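Local structure of aspartate-semialdehyde dehydrogenase (Thermus thermophilus, 2YV3) at residues A133-P136 with L137-A140; L166-T169 with H170-L173; T204-E207 with M208-V211. The protein probably catalyses the NADPH-dependent reductive dephosphorylation of L-aspartyl-4-phosphate to L-aspartate-semialdehyde, a shared step of lysine, methionine and threonine biosynthesis. All blocks are in the same frame, centred on the assembly; numbering follows the deposited sequence.

Interaction 1 of 3, residues A133-P136 with L137-A140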
loop_
_atom_site.group_PDB
_atom_site.type_symbol
_atom_site.label_atom_id
_atom_site.label_comp_id
_atom_site.label_asym_id
_atom_site.label_seq_id
_atom_site.Cartn_x
_atom_site.Cartn_y
_atom_site.Cartn_z
ATOM N N ALA A 133 -3.836 4.070 17.473
ATOM C CA ALA A 133 -4.847 3.058 17.319
ATOM C C ALA A 133 -4.403 1.799 18.048
ATOM O O ALA A 133 -5.205 1.154 18.734
ATOM C CB ALA A 133 -5.079 2.768 15.839
ATOM N N LEU A 134 -3.123 1.461 17.928
ATOM C CA LEU A 134 -2.616 0.244 18.559
ATOM C C LEU A 134 -2.413 0.352 20.061
ATOM O O LEU A 134 -2.159 -0.642 20.731
ATOM C CB LEU A 134 -1.305 -0.215 17.907
ATOM C CG LEU A 134 -1.022 -1.705 18.137
ATOM C CD1 LEU A 134 -1.958 -2.522 17.231
ATOM C CD2 LEU A 134 0.438 -2.030 17.854
ATOM N N TRP A 135 -2.517 1.555 20.599
ATOM C CA TRP A 135 -2.356 1.697 22.031
ATOM C C TRP A 135 -3.480 0.978 22.783
ATOM O O TRP A 135 -3.231 0.088 23.601
ATOM C CB TRP A 135 -2.346 3.166 22.456
ATOM C CG TRP A 135 -2.269 3.205 23.919
ATOM C CD1 TRP A 135 -3.078 3.889 24.772
ATOM C CD2 TRP A 135 -1.421 2.394 24.728
ATOM N NE1 TRP A 135 -2.794 3.539 26.069
ATOM C CE2 TRP A 135 -1.777 2.622 26.068
ATOM C CE3 TRP A 135 -0.392 1.491 24.447
ATOM C CZ2 TRP A 135 -1.148 1.984 27.127
ATOM C CZ3 TRP A 135 0.234 0.861 25.489
ATOM C CH2 TRP A 135 -0.145 1.108 26.820
ATOM N N PRO A 136 -4.744 1.365 22.516
ATOM C CA PRO A 136 -5.881 0.731 23.190
ATOM C C PRO A 136 -6.091 -0.773 22.934
ATOM O O PRO A 136 -6.651 -1.469 23.775
ATOM C CB PRO A 136 -7.066 1.595 22.749
ATOM C CG PRO A 136 -6.635 2.106 21.406
ATOM C CD PRO A 136 -5.198 2.448 21.622
ATOM N N LEU A 137 -5.641 -1.286 21.796
ATOM C CA LEU A 137 -5.809 -2.714 21.507
ATOM C C LEU A 137 -4.855 -3.480 22.403
ATOM O O LEU A 137 -5.190 -4.508 22.985
ATOM C CB LEU A 137 -5.493 -3.009 20.038
ATOM C CG LEU A 137 -6.441 -2.455 18.956
ATOM C CD1 LEU A 137 -7.022 -1.096 19.370
ATOM C CD2 LEU A 137 -5.671 -2.329 17.631
ATOM N N HIS A 138 -3.646 -2.956 22.498
ATOM C CA HIS A 138 -2.627 -3.543 23.332
ATOM C C HIS A 138 -3.157 -3.616 24.762
ATOM O O HIS A 138 -3.414 -4.690 25.277
ATOM C CB HIS A 138 -1.372 -2.679 23.264
ATOM C CG HIS A 138 -0.324 -3.048 24.260
ATOM N ND1 HIS A 138 0.217 -4.312 24.337
ATOM C CD2 HIS A 138 0.295 -2.315 25.212
ATOM C CE1 HIS A 138 1.127 -4.338 25.296
ATOM N NE2 HIS A 138 1.193 -3.139 25.842
ATOM N N ARG A 139 -3.346 -2.464 25.387
ATOM C CA ARG A 139 -3.833 -2.428 26.759
ATOM C C ARG A 139 -4.990 -3.400 27.048
ATOM O O ARG A 139 -5.001 -4.081 28.077
ATOM C CB ARG A 139 -4.228 -0.993 27.123
ATOM C CG ARG A 139 -5.267 -0.363 26.208
ATOM C CD ARG A 139 -5.177 1.177 26.181
ATOM N NE ARG A 139 -5.515 1.815 27.449
ATOM C CZ ARG A 139 -4.772 1.756 28.553
ATOM N NH1 ARG A 139 -3.629 1.081 28.557
ATOM N NH2 ARG A 139 -5.169 2.381 29.662
ATOM N N ALA A 140 -5.948 -3.480 26.134
ATOM C CA ALA A 140 -7.107 -4.364 26.307
ATOM C C ALA A 140 -6.869 -5.826 25.950
ATOM O O ALA A 140 -7.252 -6.712 26.704
ATOM C CB ALA A 140 -8.308 -3.839 25.486
#
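W135 and R139 meet because their first torsions send them to a common place. In W135, CG stands opposite the backbone N (chi1 176°) and lies beside the carbonyl carbon, which lays the indole along the helix toward its next turn. In R139, CG sits between the backbone N and the carbonyl carbon (chi1 57°), and a bend at chi3 folds the chain back over the indole. CD of R139 then lies over one face of W135, 3.7 Å from the centroid of the five-membered ring, in a CH-pi contact. The guanidinium continues over the same ring system, its plane 22° from that of the indole. The rings of H138 and W135 meet obliquely; the centroids, six-membered in W135, are 5.4 Å apart. An alanine in place of W135 would probably leave the R139 chain without its platform and set the guanidinium free to turn. Away from the indole the contacts are apolar. CD1 of L134 meets CD2 of L137 at 3.7 Å, the two side chains crossing at about a right angle. CG of P136 touches CD1 of L137 at 3.8 Å, these side chains running alongside each other. F218 meets W135 edge-to-face. P136 has no N-H to give to the preceding turn, and the helix kinks there. The regular pattern resumes with H138 N to L134 O at 3.3 Å and R139 N to W135 O at 3.1 Å. The whole is an amphipathic stretch of helix 125-141: the leucines pack on strands 237-246 and 302-310, and P136 and L137 on helix 252-259, while W135 and R139 form an i to i+4 aromatic-arginine pair.

Interaction 2 of 3, residues L166-T169 with H170-L173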
loop_
_atom_site.group_PDB
_atom_site.type_symbol
_atom_site.label_atom_id
_atom_site.label_comp_id
_atom_site.label_asym_id
_atom_site.label_seq_id
_atom_site.Cartn_x
_atom_site.Cartn_y
_atom_site.Cartn_z
ATOM N N LEU A 166 3.543 17.271 -7.150
ATOM C CA LEU A 166 2.564 18.051 -7.875
ATOM C C LEU A 166 3.060 18.303 -9.287
ATOM O O LEU A 166 2.421 17.924 -10.272
ATOM C CB LEU A 166 2.321 19.399 -7.176
ATOM C CG LEU A 166 1.792 19.418 -5.735
ATOM C CD1 LEU A 166 1.839 20.838 -5.224
ATOM C CD2 LEU A 166 0.370 18.839 -5.662
ATOM N N THR A 167 4.210 18.961 -9.362
ATOM C CA THR A 167 4.838 19.299 -10.613
ATOM C C THR A 167 5.141 18.064 -11.443
ATOM O O THR A 167 4.871 18.042 -12.626
ATOM C CB THR A 167 6.139 20.102 -10.360
ATOM O OG1 THR A 167 6.903 20.189 -11.565
ATOM C CG2 THR A 167 6.975 19.436 -9.300
ATOM N N GLU A 168 5.682 17.024 -10.832
ATOM C CA GLU A 168 6.001 15.818 -11.585
ATOM C C GLU A 168 4.795 15.101 -12.174
ATOM O O GLU A 168 4.787 14.761 -13.359
ATOM C CB GLU A 168 6.806 14.848 -10.719
ATOM C CG GLU A 168 8.214 15.351 -10.392
ATOM C CD GLU A 168 8.952 15.893 -11.623
ATOM O OE1 GLU A 168 8.880 17.123 -11.865
ATOM O OE2 GLU A 168 9.587 15.089 -12.355
ATOM N N THR A 169 3.778 14.858 -11.353
ATOM C CA THR A 169 2.588 14.179 -11.840
ATOM C C THR A 169 2.027 15.040 -12.968
ATOM O O THR A 169 1.335 14.552 -13.859
ATOM C CB THR A 169 1.518 14.014 -10.726
ATOM O OG1 THR A 169 2.117 13.452 -9.552
ATOM C CG2 THR A 169 0.408 13.079 -11.189
ATOM N N HIS A 170 2.364 16.324 -12.929
ATOM C CA HIS A 170 1.891 17.270 -13.930
ATOM C C HIS A 170 2.562 17.079 -15.283
ATOM O O HIS A 170 1.905 17.021 -16.330
ATOM C CB HIS A 170 2.106 18.708 -13.453
ATOM C CG HIS A 170 1.159 19.687 -14.075
ATOM N ND1 HIS A 170 0.619 20.751 -13.380
ATOM C CD2 HIS A 170 0.631 19.745 -15.322
ATOM C CE1 HIS A 170 -0.200 21.420 -14.172
ATOM N NE2 HIS A 170 -0.211 20.828 -15.356
ATOM N N ARG A 171 3.882 16.999 -15.265
ATOM C CA ARG A 171 4.616 16.797 -16.496
ATOM C C ARG A 171 4.291 15.398 -17.030
ATOM O O ARG A 171 4.186 15.202 -18.238
ATOM C CB ARG A 171 6.105 16.995 -16.232
ATOM C CG ARG A 171 6.501 18.464 -15.995
ATOM C CD ARG A 171 7.928 18.522 -15.486
ATOM N NE ARG A 171 8.775 17.591 -16.232
ATOM C CZ ARG A 171 9.861 16.998 -15.743
ATOM N NH1 ARG A 171 10.241 17.239 -14.495
ATOM N NH2 ARG A 171 10.564 16.158 -16.498
ATOM N N PHE A 172 4.095 14.442 -16.122
ATOM C CA PHE A 172 3.723 13.072 -16.501
ATOM C C PHE A 172 2.509 13.164 -17.452
ATOM O O PHE A 172 2.579 12.746 -18.602
ATOM C CB PHE A 172 3.340 12.247 -15.253
ATOM C CG PHE A 172 3.018 10.805 -15.556
ATOM C CD1 PHE A 172 4.030 9.885 -15.799
ATOM C CD2 PHE A 172 1.697 10.389 -15.705
ATOM C CE1 PHE A 172 3.735 8.575 -16.200
ATOM C CE2 PHE A 172 1.390 9.077 -16.107
ATOM C CZ PHE A 172 2.408 8.173 -16.358
ATOM N N LEU A 173 1.402 13.727 -16.967
ATOM C CA LEU A 173 0.200 13.882 -17.784
ATOM C C LEU A 173 0.433 14.563 -19.122
ATOM O O LEU A 173 -0.394 14.455 -20.023
ATOM C CB LEU A 173 -0.863 14.666 -17.017
ATOM C CG LEU A 173 -1.691 13.827 -16.050
ATOM C CD1 LEU A 173 -2.428 12.755 -16.854
ATOM C CD2 LEU A 173 -0.807 13.180 -15.006
#
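E168 and R171 face each other across one turn near the C-terminal end of helix 159-173, an i to i+3 ion pair on an alpha-helix at the dimer interface. The polar side-chain contact between the two turns is this salt bridge. NH1 of R171 lies near both carboxylate oxygens of E168, 3.0 Å from OE1 and 3.1 Å from OE2, although the placement of NH1 is less sure. The two side chains run side by side, and the carboxylate and guanidinium planes are turned 66° apart, so the groups do not meet as a flat pair. A bend in E168 at chi2 (-47°) curls the carboxylate round to the arginine. OE2 also accepts from K179 N, which ties the glutamate to the following loop.

The packing contacts come next. The side chains of T169 and L173 run side by side. OG1 of T169 is turned back along the helix to L165 O. Across the interface, T169 packs on T169 of the second subunit, L173 on L166 of the second subunit, and L166 on L173 of the second subunit. This reciprocal pairing brings the two copies of the helix together.

Backbone bonds hold the turn itself. R171 N donates to T167 O at 3.0 Å. F172 N reaches E168 O at 2.9 Å, with an N-H...O angle of 165°.

Interaction 3 of 3, residues T204-E207 with M208-V211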
loop_
_atom_site.group_PDB
_atom_site.type_symbol
_atom_site.label_atom_id
_atom_site.label_comp_id
_atom_site.label_asym_id
_atom_site.label_seq_id
_atom_site.Cartn_x
_atom_site.Cartn_y
_atom_site.Cartn_z
ATOM N N THR A 204 14.477 -1.279 6.283
ATOM C CA THR A 204 14.980 0.082 6.140
ATOM C C THR A 204 14.870 0.745 7.507
ATOM O O THR A 204 14.128 0.268 8.370
ATOM C CB THR A 204 14.151 0.892 5.103
ATOM O OG1 THR A 204 12.862 1.218 5.647
ATOM C CG2 THR A 204 13.979 0.079 3.816
ATOM N N ARG A 205 15.607 1.829 7.710
ATOM C CA ARG A 205 15.567 2.526 8.991
ATOM C C ARG A 205 14.128 2.873 9.325
ATOM O O ARG A 205 13.736 2.820 10.475
ATOM C CB ARG A 205 16.429 3.800 8.950
ATOM C CG ARG A 205 16.181 4.781 10.101
ATOM C CD ARG A 205 17.451 5.117 10.898
ATOM N NE ARG A 205 17.199 6.179 11.880
ATOM C CZ ARG A 205 18.068 6.591 12.803
ATOM N NH1 ARG A 205 19.270 6.037 12.891
ATOM N NH2 ARG A 205 17.727 7.551 13.652
ATOM N N GLU A 206 13.340 3.218 8.316
ATOM C CA GLU A 206 11.937 3.554 8.542
ATOM C C GLU A 206 11.212 2.341 9.124
ATOM O O GLU A 206 10.644 2.406 10.205
ATOM C CB GLU A 206 11.274 3.968 7.230
ATOM C CG GLU A 206 9.931 4.622 7.400
ATOM C CD GLU A 206 10.016 6.074 7.841
ATOM O OE1 GLU A 206 11.120 6.571 8.205
ATOM O OE2 GLU A 206 8.951 6.726 7.829
ATOM N N GLU A 207 11.236 1.233 8.394
ATOM C CA GLU A 207 10.605 0.001 8.845
ATOM C C GLU A 207 11.017 -0.313 10.278
ATOM O O GLU A 207 10.162 -0.519 11.144
ATOM C CB GLU A 207 11.008 -1.166 7.932
ATOM C CG GLU A 207 10.461 -1.034 6.534
ATOM C CD GLU A 207 11.012 -2.053 5.559
ATOM O OE1 GLU A 207 12.226 -2.030 5.285
ATOM O OE2 GLU A 207 10.226 -2.880 5.061
ATOM N N MET A 208 12.332 -0.331 10.513
ATOM C CA MET A 208 12.906 -0.646 11.820
ATOM C C MET A 208 12.433 0.190 12.999
ATOM O O MET A 208 12.486 -0.251 14.153
ATOM C CB MET A 208 14.428 -0.611 11.735
ATOM C CG MET A 208 14.988 -1.898 11.167
ATOM S SD MET A 208 13.992 -3.275 11.798
ATOM C CE MET A 208 14.509 -3.359 13.499
ATOM N N LYS A 209 11.948 1.388 12.694
ATOM C CA LYS A 209 11.445 2.306 13.696
ATOM C C LYS A 209 10.100 1.819 14.216
ATOM O O LYS A 209 9.844 1.886 15.421
ATOM C CB LYS A 209 11.335 3.699 13.080
ATOM C CG LYS A 209 12.707 4.252 12.736
ATOM C CD LYS A 209 12.684 5.308 11.636
ATOM C CE LYS A 209 12.083 6.633 12.094
ATOM N NZ LYS A 209 12.214 7.685 11.042
ATOM N N VAL A 210 9.250 1.305 13.321
ATOM C CA VAL A 210 7.939 0.805 13.726
ATOM C C VAL A 210 8.121 -0.140 14.897
ATOM O O VAL A 210 7.204 -0.335 15.682
ATOM C CB VAL A 210 7.214 0.039 12.570
ATOM C CG1 VAL A 210 5.875 -0.528 13.056
ATOM C CG2 VAL A 210 7.000 0.968 11.373
ATOM N N VAL A 211 9.318 -0.710 15.017
ATOM C CA VAL A 211 9.649 -1.645 16.094
ATOM C C VAL A 211 10.344 -1.007 17.307
ATOM O O VAL A 211 9.784 -0.989 18.401
ATOM C CB VAL A 211 10.556 -2.773 15.585
ATOM C CG1 VAL A 211 10.540 -3.930 16.576
ATOM C CG2 VAL A 211 10.113 -3.217 14.203
#
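The carboxylate of E206 is met by K209 from above its plane. NZ of K209 lies 42° out of that plane and 3.2 Å from OE1 of E206, in a salt bridge that includes a hydrogen bond. The carboxylate of E207 is used differently. T204 N reaches its OE1 on the anti side, only 16° out of plane, at 2.6 Å.

That bond is half of a capping box. T204 is the N-cap of helix 205-219. Its OG1 accepts from E207 N at 3.2 Å, with a nearly straight N-H...O angle of 176°. In return the E207 side chain accepts from T204 N. CG of E207 lies beside its own backbone N, and this turns the carboxylate back to the start of the helix. OE1 of E207 also forms a salt bridge with R292 of the second subunit, so the cap takes part in the dimer interface.

K209 reaches E206 by a bend at chi3, its chain crossing the glutamate obliquely. On the way its CD comes to 3.9 Å from CG of R205. The backbone adds M208 N to T204 O at 2.9 Å. K209 N bonds to E206 O at 3.0 Å.

E206 packs on C125, the predicted acyl-thioester nucleophile, and on Q152, a predicted substrate-binding residue. NZ of K209 lies close to R96, predicted to bind phosphate. This clustering of positive groups is consistent with a site for the anionic substrate, in which E206 probably helps to hold the lysine in position.

In the fold
All three are local contacts along one helix each, interaction 3 including the N-cap residue. Interaction 3 is the buried one; interactions 1 and 2 are only partly buried. Interaction 1 lies on helix 125-141, the same helix whose C125 and T126 touch interaction 3, yet its nearest atoms are about 7 Å from those of interaction 3. It is mainly aromatic and apolar, and no second subunit touches it. Interactions 2 and 3 sit on successive helices, 159-173 and 205-219, with contact centres about 30 Å apart. Both carry a glutamate-to-basic pair one turn apart, and both touch the second subunit. Interaction 2 does so mainly by packing, interaction 3 also through a salt bridge.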